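Local coordinates for aromatic amino acid aminotransferase I (PDB 6HNU), which probably catalyses pyridoxal-phosphate-dependent transfer of the amino group from aromatic L-amino acids to 2-oxoglutarate, yielding aromatic oxo-acids and L-glutamate, at residues G46-D51 with S102-S107; P54-T59 with V85-A90; F109-F114 with F335-A340; V137-T142 with V327-P332. All coordinates share one frame; numbering follows the deposited sequence.

Contact 1. Residues G46-D51 with S102-S107. With PLP (pyridoxal-5'-phosphate), chain D; PHE (phenylalanine), chain E.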
# COMPACT_ATOMS: atom_id res chain seq x y z
N GLY B 46 -7.68 -10.56 17.42
CA GLY B 46 -6.68 -11.25 16.57
C GLY B 46 -5.30 -10.62 16.64
O GLY B 46 -4.47 -10.91 15.74
N LEU B 47 -5.02 -9.80 17.66
CA LEU B 47 -3.76 -9.00 17.72
C LEU B 47 -2.63 -9.88 18.22
O LEU B 47 -2.77 -10.54 19.24
CB LEU B 47 -3.92 -7.82 18.67
CG LEU B 47 -4.73 -6.63 18.18
CD1 LEU B 47 -4.49 -5.44 19.11
CD2 LEU B 47 -4.42 -6.26 16.74
N PRO B 48 -1.45 -9.87 17.58
CA PRO B 48 -0.31 -10.58 18.12
C PRO B 48 0.16 -9.72 19.30
O PRO B 48 -0.28 -8.59 19.46
CB PRO B 48 0.66 -10.64 16.95
CG PRO B 48 0.41 -9.31 16.26
CD PRO B 48 -1.08 -9.08 16.39
N LEU B 49 1.03 -10.29 20.12
CA LEU B 49 1.53 -9.62 21.34
C LEU B 49 2.84 -8.95 20.91
O LEU B 49 3.62 -9.56 20.12
CB LEU B 49 1.65 -10.61 22.52
CG LEU B 49 2.16 -12.05 22.28
CD1 LEU B 49 1.35 -12.86 21.26
CD2 LEU B 49 3.63 -12.07 21.92
N SER B 50 3.08 -7.71 21.35
CA SER B 50 4.31 -6.95 21.01
C SER B 50 5.55 -7.66 21.59
O SER B 50 6.66 -7.40 21.09
CB SER B 50 4.18 -5.50 21.42
OG SER B 50 4.43 -5.32 22.81
N ASP B 51 5.37 -8.59 22.53
CA ASP B 51 6.47 -9.28 23.27
C ASP B 51 7.45 -9.94 22.30
O ASP B 51 8.67 -9.94 22.60
CB ASP B 51 5.94 -10.36 24.23
CG ASP B 51 4.92 -9.90 25.27
OD1 ASP B 51 4.46 -8.72 25.23
OD2 ASP B 51 4.58 -10.75 26.14
N SER B 102 3.91 1.31 17.05
CA SER B 102 4.04 1.60 15.59
C SER B 102 4.14 0.31 14.77
O SER B 102 3.79 0.34 13.58
CB SER B 102 5.19 2.58 15.31
OG SER B 102 6.36 2.23 16.04
N LEU B 103 4.63 -0.80 15.33
CA LEU B 103 4.77 -2.12 14.63
C LEU B 103 3.56 -3.04 14.94
O LEU B 103 3.50 -4.17 14.39
CB LEU B 103 6.09 -2.78 15.03
CG LEU B 103 7.35 -2.07 14.57
CD1 LEU B 103 8.57 -2.92 14.88
CD2 LEU B 103 7.29 -1.75 13.07
N GLN B 104 2.60 -2.56 15.74
CA GLN B 104 1.31 -3.25 15.98
C GLN B 104 0.30 -2.80 14.91
O GLN B 104 0.40 -1.68 14.43
CB GLN B 104 0.80 -2.91 17.39
CG GLN B 104 -0.48 -3.66 17.80
CD GLN B 104 -0.37 -5.16 17.64
OE1 GLN B 104 -0.55 -5.70 16.55
NE2 GLN B 104 -0.05 -5.85 18.72
N TYR B 105 -0.71 -3.60 14.61
CA TYR B 105 -1.87 -3.08 13.84
C TYR B 105 -2.42 -1.86 14.59
O TYR B 105 -2.39 -1.83 15.84
CB TYR B 105 -2.96 -4.13 13.69
CG TYR B 105 -2.61 -5.33 12.84
CD1 TYR B 105 -2.63 -5.24 11.46
CD2 TYR B 105 -2.29 -6.54 13.42
CE1 TYR B 105 -2.39 -6.35 10.67
CE2 TYR B 105 -2.00 -7.65 12.64
CZ TYR B 105 -2.05 -7.55 11.27
OH TYR B 105 -1.77 -8.62 10.51
N GLY B 106 -2.92 -0.85 13.88
CA GLY B 106 -3.61 0.26 14.55
C GLY B 106 -4.65 0.92 13.66
O GLY B 106 -4.96 0.36 12.59
N SER B 107 -5.15 2.08 14.07
CA SER B 107 -6.18 2.86 13.34
C SER B 107 -5.67 3.14 11.92
O SER B 107 -4.49 3.58 11.77
CB SER B 107 -6.51 4.15 14.04
OG SER B 107 -7.33 4.96 13.20
N1 PLP D . -5.42 -12.67 5.99
C2 PLP D . -6.05 -13.26 7.01
C2A PLP D . -6.89 -14.45 6.73
C3 PLP D . -5.93 -12.77 8.33
O3 PLP D . -6.63 -13.39 9.32
C4 PLP D . -5.16 -11.62 8.56
C4A PLP D . -5.05 -11.08 9.92
C5 PLP D . -4.51 -11.02 7.47
C6 PLP D . -4.72 -11.55 6.22
C5A PLP D . -3.67 -9.79 7.65
O4P PLP D . -2.47 -9.83 6.83
P PLP D . -1.41 -8.62 6.71
O1P PLP D . -2.11 -7.54 5.89
O2P PLP D . -0.26 -9.33 6.05
O3P PLP D . -1.10 -8.18 8.14
N PHE E . -6.05 -10.34 10.62
CA PHE E . -6.15 -9.25 11.65
C PHE E . -7.36 -9.54 12.56
O PHE E . -8.15 -8.64 12.89
CB PHE E . -6.19 -7.88 10.96
CG PHE E . -6.69 -6.74 11.80
CD1 PHE E . -6.19 -6.53 13.08
CD2 PHE E . -7.66 -5.88 11.32
CE1 PHE E . -6.66 -5.47 13.86
CE2 PHE E . -8.12 -4.82 12.10
CZ PHE E . -7.61 -4.61 13.36
OXT PHE E . -7.57 -10.68 13.00
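Gln104 NE2 donates to Pro48 O at 2.8 Å, with an angle of 149° at the hydrogen, and this bond ties together two loops that wall one side of the active site in this pyridoxal-phosphate-dependent aminotransferase. The amide is held at both ends. Its oxygen, Gln104 OE1, accepts a hydrogen bond from the backbone N of Tyr105 at 2.9 Å, on a lone pair in the carbonyl plane. The side chain starts with CG anti to its own N and then bends at chi2 (53°), which brings CD toward Pro48. The proline ring meets the amide tip to tip, Pro48 CD lying 3.4 Å from Gln104 OE1.

Beside this polar tie stands the substrate pocket. Leu47 CD2 approaches Tyr105 CD2 to 4.0 Å, and the same methyl lies 3.7 Å from CE1 of the bound phenylalanine, which is joined through its N to C4A of the cofactor. CD1 of that ligand sits over one face of the Tyr105 ring, offset toward the rim, while Pro48 CD and a phosphate oxygen of the cofactor lie at the edge.

That cofactor belongs to the second subunit, whose Thr142, Ser297 and Arg307 also hold it, so Tyr105 completes a site across the dimer interface. Tyr105 OH is also hydrogen-bonded to Lys300 NZ of the second subunit, and donates to the pyridoxal phosphate O3P at 2.5 Å.

Contact 2. Residues P54-T59 with V85-A90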
# COMPACT_ATOMS: atom_id res chain seq x y z
N PRO B 54 10.75 -8.62 16.99
CA PRO B 54 12.20 -8.73 17.16
C PRO B 54 12.96 -7.42 16.89
O PRO B 54 13.96 -7.44 16.21
CB PRO B 54 12.55 -9.83 16.14
CG PRO B 54 11.58 -9.56 14.99
CD PRO B 54 10.29 -9.19 15.71
N PHE B 55 12.43 -6.31 17.39
CA PHE B 55 12.97 -4.94 17.20
C PHE B 55 12.91 -4.20 18.53
O PHE B 55 11.84 -3.76 18.92
CB PHE B 55 12.23 -4.17 16.11
CG PHE B 55 12.16 -4.89 14.79
CD1 PHE B 55 13.22 -4.85 13.90
CD2 PHE B 55 11.02 -5.59 14.44
CE1 PHE B 55 13.14 -5.48 12.67
CE2 PHE B 55 10.96 -6.24 13.21
CZ PHE B 55 12.00 -6.17 12.33
N GLU B 56 14.07 -4.07 19.18
CA GLU B 56 14.18 -3.43 20.52
C GLU B 56 14.22 -1.92 20.30
O GLU B 56 13.72 -1.16 21.15
CB GLU B 56 15.41 -3.93 21.29
CG GLU B 56 15.67 -3.14 22.56
CD GLU B 56 14.53 -3.16 23.55
OE1 GLU B 56 13.71 -4.12 23.48
OE2 GLU B 56 14.42 -2.21 24.38
N LYS B 57 14.81 -1.52 19.19
CA LYS B 57 14.82 -0.11 18.77
C LYS B 57 15.26 -0.02 17.32
O LYS B 57 15.87 -0.99 16.79
CB LYS B 57 15.74 0.73 19.66
CG LYS B 57 17.20 0.76 19.31
CD LYS B 57 18.00 1.70 20.21
CE LYS B 57 19.48 1.64 19.93
NZ LYS B 57 20.28 2.38 20.93
N VAL B 58 14.90 1.10 16.72
CA VAL B 58 15.42 1.55 15.39
C VAL B 58 16.02 2.94 15.59
O VAL B 58 15.51 3.73 16.48
CB VAL B 58 14.33 1.54 14.31
CG1 VAL B 58 13.20 2.50 14.59
CG2 VAL B 58 14.94 1.86 12.96
N THR B 59 17.10 3.22 14.87
CA THR B 59 17.74 4.55 14.91
C THR B 59 17.95 5.01 13.47
O THR B 59 17.96 4.15 12.58
CB THR B 59 19.06 4.53 15.69
OG1 THR B 59 20.05 3.92 14.87
CG2 THR B 59 18.95 3.80 17.01
N VAL B 85 13.97 5.36 18.12
CA VAL B 85 12.65 4.86 18.54
C VAL B 85 12.81 3.48 19.17
O VAL B 85 13.02 2.47 18.47
CB VAL B 85 11.66 4.87 17.37
CG1 VAL B 85 10.28 4.52 17.91
CG2 VAL B 85 11.65 6.24 16.68
N PHE B 86 12.68 3.44 20.49
CA PHE B 86 12.64 2.19 21.27
C PHE B 86 11.27 1.52 21.16
O PHE B 86 10.24 2.20 20.89
CB PHE B 86 12.97 2.51 22.73
CG PHE B 86 14.41 2.87 22.96
CD1 PHE B 86 14.85 4.18 22.83
CD2 PHE B 86 15.33 1.89 23.32
CE1 PHE B 86 16.17 4.50 23.08
CE2 PHE B 86 16.67 2.22 23.55
CZ PHE B 86 17.08 3.52 23.42
N LYS B 87 11.27 0.21 21.45
CA LYS B 87 10.05 -0.63 21.55
C LYS B 87 9.13 -0.08 22.65
O LYS B 87 7.89 -0.01 22.41
CB LYS B 87 10.47 -2.08 21.80
CG LYS B 87 9.33 -3.10 21.93
CD LYS B 87 9.83 -4.48 21.53
CE LYS B 87 8.83 -5.58 21.74
NZ LYS B 87 9.44 -6.90 21.50
N LYS B 88 9.69 0.31 23.80
CA LYS B 88 8.88 0.72 24.98
C LYS B 88 8.83 2.25 25.10
O LYS B 88 9.89 2.89 25.04
CB LYS B 88 9.44 0.13 26.27
CG LYS B 88 9.48 -1.39 26.36
CD LYS B 88 9.85 -1.95 27.74
CE LYS B 88 10.70 -1.02 28.59
NZ LYS B 88 11.31 -1.70 29.76
N ALA B 89 7.63 2.79 25.31
CA ALA B 89 7.37 4.24 25.48
C ALA B 89 8.33 4.85 26.53
O ALA B 89 8.94 5.93 26.25
CB ALA B 89 5.93 4.47 25.82
N ALA B 90 8.56 4.17 27.65
CA ALA B 90 9.35 4.74 28.77
C ALA B 90 10.80 4.97 28.34
O ALA B 90 11.48 5.78 29.00
CB ALA B 90 9.28 3.86 30.00
O HOH W 1 12.55 -0.34 24.63
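Val58 and Val85 form a hydrogen-bonded antiparallel pair, in which Val85 N reaches Val58 O at 2.8 Å and Val58 N reaches Val85 O at 2.9 Å, both nearly straight at the hydrogen. They belong to a two-stranded sheet of strands 57-62 and 81-86, which runs on into a strand of the second subunit through Lys57, Val58 and Thr59. A third backbone bond lies just past the paired residues, Lys87 N to Glu56 O at 2.8 Å; here the donor stands above the carbonyl plane.

Between these bonds Lys57 and Phe86 make a non-hydrogen-bonded pair, whose CA atoms are only 4.0 Å apart. Their side chains lie side by side and point the same way. CG of Lys57 takes the crowded position between backbone N and carbonyl carbon (chi1 85°), and from there the extended chain carries CD over the face of the Phe86 ring, in a CH-pi contact with Lys57 CD 4.0 Å from the ring centroid. The ammonium group carries on to a salt bridge with Glu84.

Val58 and Val85 side chains share the other face of the sheet, where Leu99 of helix 99-102 packs on both. Lys87 sends its NZ to Phe53 O, and on the way its methylenes cover Phe55 O, a buried carbonyl oxygen that has no polar partner in the model. At the margin a water donates to Glu56 OE2 at 2.7 Å and accepts from Lys88 N at 3.0 Å.

Contact 3. Residues F109-F114 with F335-A340. Unlike the reference sequence in segment 109-114: Leu111 (reference Ser).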
# COMPACT_ATOMS: atom_id res chain seq x y z
N PHE B 109 -6.68 5.52 10.07
CA PHE B 109 -6.61 7.00 9.90
C PHE B 109 -5.15 7.44 9.98
O PHE B 109 -4.77 8.36 9.27
CB PHE B 109 -7.41 7.73 10.98
CG PHE B 109 -8.90 7.70 10.78
CD1 PHE B 109 -9.65 6.60 11.18
CD2 PHE B 109 -9.57 8.80 10.28
CE1 PHE B 109 -11.02 6.59 11.04
CE2 PHE B 109 -10.95 8.79 10.16
CZ PHE B 109 -11.66 7.67 10.50
N GLY B 110 -4.36 6.79 10.84
CA GLY B 110 -2.91 7.02 11.02
C GLY B 110 -2.54 7.08 12.49
O GLY B 110 -3.46 7.12 13.35
N LEU B 111 -1.25 7.06 12.80
CA LEU B 111 -0.80 7.13 14.22
C LEU B 111 -0.92 8.56 14.73
O LEU B 111 -0.57 9.48 14.00
CB LEU B 111 0.62 6.60 14.30
CG LEU B 111 0.76 5.10 14.01
CD1 LEU B 111 2.17 4.77 13.55
CD2 LEU B 111 0.32 4.27 15.21
N PRO B 112 -1.38 8.80 15.99
CA PRO B 112 -1.76 10.15 16.44
C PRO B 112 -0.65 11.21 16.41
O PRO B 112 -0.92 12.36 16.01
CB PRO B 112 -2.24 9.98 17.92
CG PRO B 112 -2.27 8.49 18.19
CD PRO B 112 -1.67 7.77 17.00
N GLU B 113 0.57 10.83 16.81
CA GLU B 113 1.73 11.75 16.87
C GLU B 113 2.06 12.24 15.45
O GLU B 113 2.37 13.44 15.25
CB GLU B 113 2.95 11.05 17.48
CG GLU B 113 2.78 10.70 18.96
CD GLU B 113 2.00 9.45 19.33
OE1 GLU B 113 1.51 8.69 18.43
OE2 GLU B 113 1.91 9.21 20.52
N PHE B 114 1.99 11.34 14.47
CA PHE B 114 2.32 11.71 13.07
C PHE B 114 1.22 12.62 12.51
O PHE B 114 1.53 13.69 11.96
CB PHE B 114 2.50 10.45 12.23
CG PHE B 114 2.75 10.78 10.78
CD1 PHE B 114 3.94 11.36 10.38
CD2 PHE B 114 1.74 10.60 9.86
CE1 PHE B 114 4.15 11.70 9.06
CE2 PHE B 114 1.95 10.94 8.53
CZ PHE B 114 3.15 11.47 8.14
N PHE B 335 7.65 1.41 10.45
CA PHE B 335 9.03 1.94 10.43
C PHE B 335 9.00 3.30 9.73
O PHE B 335 9.59 4.23 10.26
CB PHE B 335 10.02 0.98 9.77
CG PHE B 335 10.29 -0.28 10.55
CD1 PHE B 335 10.95 -0.22 11.77
CD2 PHE B 335 9.96 -1.52 10.04
CE1 PHE B 335 11.20 -1.39 12.49
CE2 PHE B 335 10.20 -2.69 10.75
CZ PHE B 335 10.84 -2.61 11.97
N SER B 336 8.38 3.44 8.55
CA SER B 336 8.33 4.76 7.86
C SER B 336 7.66 5.79 8.78
O SER B 336 8.15 6.94 8.92
CB SER B 336 7.59 4.66 6.52
OG SER B 336 8.36 3.92 5.60
N GLU B 337 6.53 5.44 9.38
CA GLU B 337 5.71 6.47 10.08
C GLU B 337 6.41 6.86 11.39
O GLU B 337 6.37 8.05 11.78
CB GLU B 337 4.30 5.95 10.31
CG GLU B 337 3.30 7.06 10.37
CD GLU B 337 1.86 6.62 10.48
OE1 GLU B 337 1.51 5.57 9.93
OE2 GLU B 337 1.11 7.35 11.13
N ALA B 338 7.00 5.88 12.08
CA ALA B 338 7.73 6.12 13.35
C ALA B 338 9.00 6.93 13.06
O ALA B 338 9.27 7.91 13.81
CB ALA B 338 8.05 4.82 14.04
N LEU B 339 9.73 6.60 11.98
CA LEU B 339 10.97 7.32 11.64
C LEU B 339 10.60 8.71 11.13
O LEU B 339 11.30 9.63 11.49
CB LEU B 339 11.80 6.54 10.63
CG LEU B 339 12.59 5.35 11.18
CD1 LEU B 339 13.25 4.56 10.05
CD2 LEU B 339 13.65 5.83 12.18
N ALA B 340 9.53 8.90 10.34
CA ALA B 340 9.13 10.23 9.82
C ALA B 340 8.72 11.12 11.00
O ALA B 340 9.13 12.27 11.12
CB ALA B 340 8.00 10.10 8.80
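This is a buried contact between a helix and the start of another, in which Glu337 meets Leu111 and Phe114. Glu337 lies near the start of the long helix 334-377, and its partners lie at the beginning of helix 112-126, where Leu111 is the N-cap residue.

The polar element is a single bond: Leu111 N donates to Glu337 OE2 at 2.9 Å, with 158° at the hydrogen, meeting the oxygen on its syn side, 20° out of the carboxylate plane. In Glu337, chi1 (-153°) sets CG anti to the backbone N, and the extended chain beyond it reaches the start of helix 112-126. If ionised, the carboxylate may gain a little from the nearby helix N-terminus.

The remainder is close packing around the same side chain. Leu111, which differs here from the serine of the reference sequence, brings CD1 to 3.6 Å from Glu337 CD. On the Phe114 side, Glu337 CG sits over the ring face, 4.2 Å from the centroid, in a CH-pi contact. Ring and carboxylate planes are steeply inclined to each other, and Phe114 CD2 comes to 3.5 Å from Glu337 OE2. Ala340, three residues after Glu337 on helix 334-377, presents CB to Phe114 CE1 at 4.2 Å.

Around this core, Val137 of strand 133-138 packs on both Phe114 and Glu337, Leu344 of helix 334-377 and Leu308 from a loop add to the surroundings of Phe114, and Leu111 rests on Ser102 of helix 99-102.

Contact 4. Residues V137-T142 with V327-P332. With PLP (pyridoxal-5'-phosphate), chain I.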
# COMPACT_ATOMS: atom_id res chain seq x y z
N VAL B 137 -3.57 9.30 6.67
CA VAL B 137 -2.32 8.81 6.05
C VAL B 137 -2.64 8.11 4.73
O VAL B 137 -3.78 7.59 4.51
CB VAL B 137 -1.53 7.93 7.03
CG1 VAL B 137 -1.11 8.75 8.22
CG2 VAL B 137 -2.29 6.67 7.42
N SER B 138 -1.66 8.16 3.84
CA SER B 138 -1.59 7.35 2.60
C SER B 138 -0.22 6.68 2.56
O SER B 138 0.66 7.05 3.36
CB SER B 138 -1.79 8.22 1.40
OG SER B 138 -0.60 8.96 1.14
N VAL B 139 -0.04 5.75 1.62
CA VAL B 139 1.32 5.19 1.36
C VAL B 139 1.91 5.87 0.13
O VAL B 139 2.78 5.26 -0.56
CB VAL B 139 1.27 3.65 1.29
CG1 VAL B 139 0.78 3.09 2.61
CG2 VAL B 139 0.39 3.14 0.17
N GLY B 140 1.57 7.13 -0.05
CA GLY B 140 2.03 7.95 -1.18
C GLY B 140 0.92 8.32 -2.13
O GLY B 140 -0.18 7.75 -2.04
N ASN B 141 1.22 9.26 -3.01
CA ASN B 141 0.23 9.84 -3.92
C ASN B 141 -0.21 8.80 -4.97
O ASN B 141 -1.35 8.92 -5.46
CB ASN B 141 0.76 11.14 -4.53
CG ASN B 141 0.67 12.35 -3.63
OD1 ASN B 141 0.44 12.23 -2.41
ND2 ASN B 141 0.91 13.51 -4.22
N THR B 142 0.65 7.84 -5.31
CA THR B 142 0.29 6.74 -6.24
C THR B 142 -0.95 6.02 -5.69
O THR B 142 -1.99 5.95 -6.37
CB THR B 142 1.47 5.79 -6.46
OG1 THR B 142 2.59 6.60 -6.85
CG2 THR B 142 1.13 4.76 -7.53
N VAL B 327 -9.25 -2.37 3.87
CA VAL B 327 -9.26 -3.64 3.09
C VAL B 327 -8.38 -3.57 1.84
O VAL B 327 -8.45 -4.50 1.01
CB VAL B 327 -10.71 -4.01 2.74
CG1 VAL B 327 -11.50 -4.23 4.02
CG2 VAL B 327 -11.37 -2.96 1.86
N SER B 328 -7.56 -2.53 1.69
CA SER B 328 -6.59 -2.40 0.57
C SER B 328 -5.18 -2.33 1.19
O SER B 328 -4.65 -3.40 1.59
CB SER B 328 -6.98 -1.27 -0.36
OG SER B 328 -6.88 0.01 0.26
N VAL B 329 -4.68 -1.16 1.53
CA VAL B 329 -3.26 -1.04 1.98
C VAL B 329 -3.11 -1.21 3.49
O VAL B 329 -1.96 -1.48 3.89
CB VAL B 329 -2.59 0.25 1.48
CG1 VAL B 329 -2.47 0.21 -0.02
CG2 VAL B 329 -3.32 1.50 1.94
N GLN B 330 -4.17 -1.02 4.26
CA GLN B 330 -4.25 -1.21 5.73
C GLN B 330 -3.63 0.01 6.44
O GLN B 330 -4.36 0.77 7.14
CB GLN B 330 -3.64 -2.58 6.03
CG GLN B 330 -4.40 -3.34 7.10
CD GLN B 330 -3.95 -2.91 8.46
OE1 GLN B 330 -2.79 -2.54 8.66
NE2 GLN B 330 -4.87 -2.93 9.41
N ASN B 331 -2.33 0.25 6.24
CA ASN B 331 -1.61 1.35 6.91
C ASN B 331 -0.23 1.46 6.29
O ASN B 331 0.23 0.49 5.75
CB ASN B 331 -1.46 1.08 8.41
CG ASN B 331 -2.46 1.90 9.21
OD1 ASN B 331 -2.74 3.05 8.86
ND2 ASN B 331 -2.96 1.33 10.30
N PRO B 332 0.43 2.63 6.36
CA PRO B 332 1.84 2.70 5.99
C PRO B 332 2.69 1.83 6.90
O PRO B 332 2.25 1.53 8.05
CB PRO B 332 2.19 4.18 6.25
CG PRO B 332 0.86 4.89 6.23
CD PRO B 332 -0.08 3.90 6.86
N1 PLP I . 1.72 12.08 -8.74
C2 PLP I . 2.41 12.70 -9.70
C2A PLP I . 1.69 13.66 -10.58
C3 PLP I . 3.77 12.46 -9.89
O3 PLP I . 4.39 13.07 -10.94
C4 PLP I . 4.42 11.53 -9.05
C4A PLP I . 5.83 11.24 -9.26
C5 PLP I . 3.69 10.92 -8.02
C6 PLP I . 2.35 11.20 -7.92
C5A PLP I . 4.30 9.86 -7.14
O4P PLP I . 3.98 10.10 -5.74
P PLP I . 4.35 9.13 -4.59
O1P PLP I . 3.93 9.95 -3.39
O2P PLP I . 5.88 8.88 -4.69
O3P PLP I . 3.54 7.85 -4.78
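The phosphate-binding turn of the cofactor site, where strand 133-138 gives way to helix 141-152, packs through Val137 and Val139 against Val329 and Pro332 of the loop that precedes helix 334-377. Pro332 is the main partner. Val139 CG1 touches Pro332 CA at 3.6 Å, Val137 CG2 touches Pro332 CD at 3.6 Å, and between the two valines Ser138 O lies 3.6 Å from Pro332 CG. The branching of Val139 serves both partners: CG1, anti to the carbonyl carbon (chi1 -61°), goes to Pro332, and Val139 CG2 meets Val329 CG1, tip to tip, at 4.1 Å. Val329 in turn packs on Val329 of the second subunit.

Ser138 turns away from this loop and forms an ST turn, its OG accepting from Gly140 N at 3.1 Å. Gly140 is at the N-cap position of the helix, and the first helical residues grip the phosphate: Asn141 N donates to pyridoxal phosphate O1P at 2.8 Å, while O3P is held twice, by Thr142 N at 2.9 Å and Thr142 OG1 at 2.6 Å. The helix end would add a favourable field for the phosphate charge.

The two segments exchange no hydrogen bond. Between them the contact is mostly apolar, whereas the N-H groups of Asn141 and Thr142, together with the Thr142 hydroxyl, bind the phosphate.

How the contacts relate
Contacts 3 and 4 are buried, whereas contacts 1 and 2 are partly buried and farther from the chain's centre; all four touch the second subunit. The chemistry changes with place: strand pairing in contact 2, a side-chain amide bridging loops in contact 1, a single carboxylate acceptor in contact 3, mostly apolar packing with no hydrogen bond across in contact 4. Contacts 1 and 4 serve different copies of the cofactor, one bound mainly by the second subunit and one by this subunit. Neighbours interlock: Leu103 packs on Phe55 and on Phe335, and those two rings meet edge-to-face. Asn331 ND2 bonds to Ser107 O, and Phe109 O lies 3.0 Å from Val137 N, joining contact 3 to contact 4.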